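Local coordinates for DUF1611 domain-containing protein (Anabaena variabilis, PDB 2OBN) that is of unknown function but pairs a Rossmann-like N-terminal domain with a P-loop NTPase-like domain, which suggests that it binds a nucleotide, at residues A11-E16 and A39-N44. The protein carries 2 engineered substitutions. Residues are numbered along the deposited sequence; the frame is centred on the assembly and turned at random.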
ATOM      1  N   ALA B  11      21.015  -8.390 -23.167  1.00 37.67           N
ATOM      2  CA  ALA B  11      20.183  -8.077 -24.299  1.00 38.02           C
ATOM      3  C   ALA B  11      18.882  -7.586 -23.651  1.00 37.90           C
ATOM      4  O   ALA B  11      18.381  -8.214 -22.720  1.00 38.59           O
ATOM      5  CB  ALA B  11      19.937  -9.305 -25.149  1.00 38.43           C
ATOM      6  N   ILE B  12      18.361  -6.450 -24.100  1.00 37.57           N
ATOM      7  CA  ILE B  12      17.125  -5.908 -23.545  1.00 37.38           C
ATOM      8  C   ILE B  12      15.976  -6.149 -24.518  1.00 37.79           C
ATOM      9  O   ILE B  12      16.046  -5.723 -25.676  1.00 37.48           O
ATOM     10  CB  ILE B  12      17.228  -4.396 -23.272  1.00 36.80           C
ATOM     11  CG1 ILE B  12      18.425  -4.112 -22.375  1.00 37.23           C
ATOM     12  CG2 ILE B  12      15.914  -3.864 -22.651  1.00 36.64           C
ATOM     13  CD1 ILE B  12      18.607  -2.664 -22.101  1.00 42.81           C
ATOM     14  N   LEU B  13      14.939  -6.851 -24.051  1.00 38.62           N
ATOM     15  CA  LEU B  13      13.742  -7.080 -24.856  1.00 39.77           C
ATOM     16  C   LEU B  13      13.041  -5.730 -24.826  1.00 39.48           C
ATOM     17  O   LEU B  13      12.642  -5.273 -23.755  1.00 40.24           O
ATOM     18  CB  LEU B  13      12.849  -8.168 -24.250  1.00 39.52           C
ATOM     19  CG  LEU B  13      11.629  -8.570 -25.094  1.00 41.41           C
ATOM     20  CD1 LEU B  13      12.079  -9.289 -26.373  1.00 39.18           C
ATOM     21  CD2 LEU B  13      10.660  -9.446 -24.301  1.00 40.10           C
ATOM     22  N   LEU B  14      12.915  -5.083 -25.979  1.00 39.02           N
ATOM     23  CA  LEU B  14      12.366  -3.733 -26.015  1.00 40.56           C
ATOM     24  C   LEU B  14      11.482  -3.475 -27.241  1.00 39.54           C
ATOM     25  O   LEU B  14      11.457  -2.349 -27.743  1.00 40.07           O
ATOM     26  CB  LEU B  14      13.538  -2.725 -25.936  1.00 40.75           C
ATOM     27  CG  LEU B  14      13.361  -1.234 -25.567  1.00 43.86           C
ATOM     28  CD1 LEU B  14      12.527  -0.983 -24.324  1.00 43.08           C
ATOM     29  CD2 LEU B  14      14.729  -0.595 -25.388  1.00 43.76           C
ATOM     30  N   HIS B  15      10.738  -4.499 -27.689  1.00 38.52           N
ATOM     31  CA  HIS B  15       9.843  -4.370 -28.855  1.00 39.57           C
ATOM     32  C   HIS B  15       8.801  -3.291 -28.649  1.00 40.02           C
ATOM     33  O   HIS B  15       8.032  -3.360 -27.688  1.00 39.83           O
ATOM     34  CB  HIS B  15       9.079  -5.665 -29.173  1.00 39.31           C
ATOM     35  CG  HIS B  15       9.945  -6.800 -29.614  1.00 38.60           C
ATOM     36  ND1 HIS B  15      10.631  -6.791 -30.805  1.00 33.67           N
ATOM     37  CD2 HIS B  15      10.202  -7.997 -29.039  1.00 39.04           C
ATOM     38  CE1 HIS B  15      11.299  -7.923 -30.932  1.00 38.26           C
ATOM     39  NE2 HIS B  15      11.056  -8.670 -29.871  1.00 35.43           N
ATOM     40  N   GLU B  16       8.773  -2.317 -29.565  1.00 40.74           N
ATOM     41  CA  GLU B  16       7.833  -1.177 -29.519  1.00 41.82           C
ATOM     42  C   GLU B  16       8.092  -0.157 -28.400  1.00 41.86           C
ATOM     43  O   GLU B  16       7.401   0.851 -28.340  1.00 42.72           O
ATOM     44  CB  GLU B  16       6.375  -1.642 -29.437  1.00 41.06           C
ATOM     45  CG  GLU B  16       5.979  -2.619 -30.526  1.00 42.07           C
ATOM     46  CD  GLU B  16       4.488  -2.924 -30.523  1.00 43.30           C
ATOM     47  OE1 GLU B  16       3.932  -3.248 -29.442  1.00 43.47           O
ATOM     48  OE2 GLU B  16       3.881  -2.846 -31.620  1.00 44.66           O
ATOM     49  N   ALA B  39      23.022  -5.664 -26.844  1.00 36.09           N
ATOM     50  CA  ALA B  39      21.951  -5.544 -27.833  1.00 36.27           C
ATOM     51  C   ALA B  39      20.658  -5.029 -27.227  1.00 35.97           C
ATOM     52  O   ALA B  39      20.367  -5.261 -26.052  1.00 35.68           O
ATOM     53  CB  ALA B  39      21.704  -6.880 -28.533  1.00 36.39           C
ATOM     54  N   VAL B  40      19.922  -4.298 -28.058  1.00 36.70           N
ATOM     55  CA  VAL B  40      18.587  -3.796 -27.778  1.00 36.19           C
ATOM     56  C   VAL B  40      17.717  -4.501 -28.816  1.00 36.53           C
ATOM     57  O   VAL B  40      17.998  -4.438 -30.016  1.00 35.68           O
ATOM     58  CB  VAL B  40      18.489  -2.277 -27.959  1.00 37.18           C
ATOM     59  CG1 VAL B  40      17.022  -1.827 -28.021  1.00 37.10           C
ATOM     60  CG2 VAL B  40      19.227  -1.553 -26.836  1.00 37.62           C
ATOM     61  N   ILE B  41      16.676  -5.181 -28.350  1.00 37.05           N
ATOM     62  CA  ILE B  41      15.809  -5.952 -29.227  1.00 36.74           C
ATOM     63  C   ILE B  41      14.508  -5.201 -29.459  1.00 36.98           C
ATOM     64  O   ILE B  41      13.683  -5.081 -28.550  1.00 35.67           O
ATOM     65  CB  ILE B  41      15.542  -7.351 -28.628  1.00 36.89           C
ATOM     66  CG1 ILE B  41      16.860  -8.124 -28.507  1.00 39.76           C
ATOM     67  CG2 ILE B  41      14.562  -8.148 -29.495  1.00 37.46           C
ATOM     68  CD1 ILE B  41      16.791  -9.299 -27.544  1.00 41.77           C
ATOM     69  N   ASP B  42      14.343  -4.686 -30.676  1.00 38.06           N
ATOM     70  CA  ASP B  42      13.124  -3.975 -31.064  1.00 38.31           C
ATOM     71  C   ASP B  42      12.955  -4.046 -32.587  1.00 38.52           C
ATOM     72  O   ASP B  42      13.701  -3.411 -33.331  1.00 38.30           O
ATOM     73  CB  ASP B  42      13.172  -2.521 -30.578  1.00 38.55           C
ATOM     74  CG  ASP B  42      11.890  -1.746 -30.875  1.00 38.56           C
ATOM     75  OD1 ASP B  42      10.904  -2.337 -31.360  1.00 40.43           O
ATOM     76  OD2 ASP B  42      11.863  -0.528 -30.604  1.00 40.02           O
ATOM     77  N   ARG B  43      11.968  -4.832 -33.023  1.00 38.25           N
ATOM     78  CA  ARG B  43      11.645  -5.039 -34.442  1.00 39.24           C
ATOM     79  C   ARG B  43      11.266  -3.761 -35.208  1.00 38.59           C
ATOM     80  O   ARG B  43      11.440  -3.695 -36.415  1.00 36.81           O
ATOM     81  CB  ARG B  43      10.538  -6.092 -34.590  1.00 38.73           C
ATOM     82  CG  ARG B  43       9.255  -5.783 -33.840  1.00 40.30           C
ATOM     83  CD  ARG B  43       8.203  -6.853 -34.076  1.00 41.14           C
ATOM     84  NE  ARG B  43       7.028  -6.576 -33.250  1.00 45.58           N
ATOM     85  CZ  ARG B  43       6.754  -7.111 -32.056  1.00 44.84           C
ATOM     86  NH1 ARG B  43       7.539  -8.034 -31.488  1.00 44.96           N
ATOM     87  NH2 ARG B  43       5.645  -6.730 -31.435  1.00 43.67           N
ATOM     88  N   ASN B  44      10.732  -2.771 -34.500  1.00 39.44           N
ATOM     89  CA  ASN B  44      10.404  -1.480 -35.078  1.00 40.20           C
ATOM     90  C   ASN B  44      11.626  -0.574 -35.322  1.00 40.85           C
ATOM     91  O   ASN B  44      11.541   0.378 -36.091  1.00 42.04           O
ATOM     92  CB  ASN B  44       9.439  -0.724 -34.150  1.00 40.70           C
ATOM     93  CG  ASN B  44       8.072  -1.376 -34.049  1.00 41.70           C
ATOM     94  OD1 ASN B  44       7.857  -2.477 -34.539  1.00 46.35           O
ATOM     95  ND2 ASN B  44       7.136  -0.679 -33.417  1.00 40.49           N
TER
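Strands 10-13 and 37-41 are the first two strands of the Rossmann-like sheet, joined through helix 24-32 in a beta-alpha-beta crossover, and the contact follows them past their C-terminal ends, where Rossmann folds commonly place their binding sites. The parallel ladder runs from Ile12 N to Ala39 O (3.0 Å), from Ile41 N to Ile12 O (2.8 Å), and from Leu14 N to Ile41 O (2.7 Å, more bent at 139°). Beta-branched Ile41 suits the extended backbone: CD1 reaches Ala11 CB, while CG2 lies 3.6 Å from His15 NE2. Beyond the strands, polar side chains replace the ladder. Imidazole suits position 15, offering two polar nitrogens and a flat face: His15 ND1 accepts from Arg43 N at 3.2 Å, close to the ring plane, and NE2 bonds Glu95, so both fix the ring's rotation. Arg43, extended from CG to NE, lays its guanidinium flat on one ring face, planes 24° apart, with Arg43 NH1 3.3 Å from His15 CG. An alanine in place of His15 removes the acceptor, the stacking surface and the link to Glu95, and would probably leave the Arg43 side chain less well ordered. Asp42 has CG anti to the backbone N (chi1 -176°), bringing OD1 to Glu16 N (2.8 Å), the N-H arriving from above the carboxylate plane; this short carboxylate also accepts from Asn44 N on OD1, an Asx turn, while OD2 bonds Thr18. On one side of the sheet, Ile12, Val40 and Leu14 pack on Leu30 of helix 24-32; on the other, Ile41 meets helix 66-69, and strand 76-79 continues the sheet beyond Ala11 and Leu13.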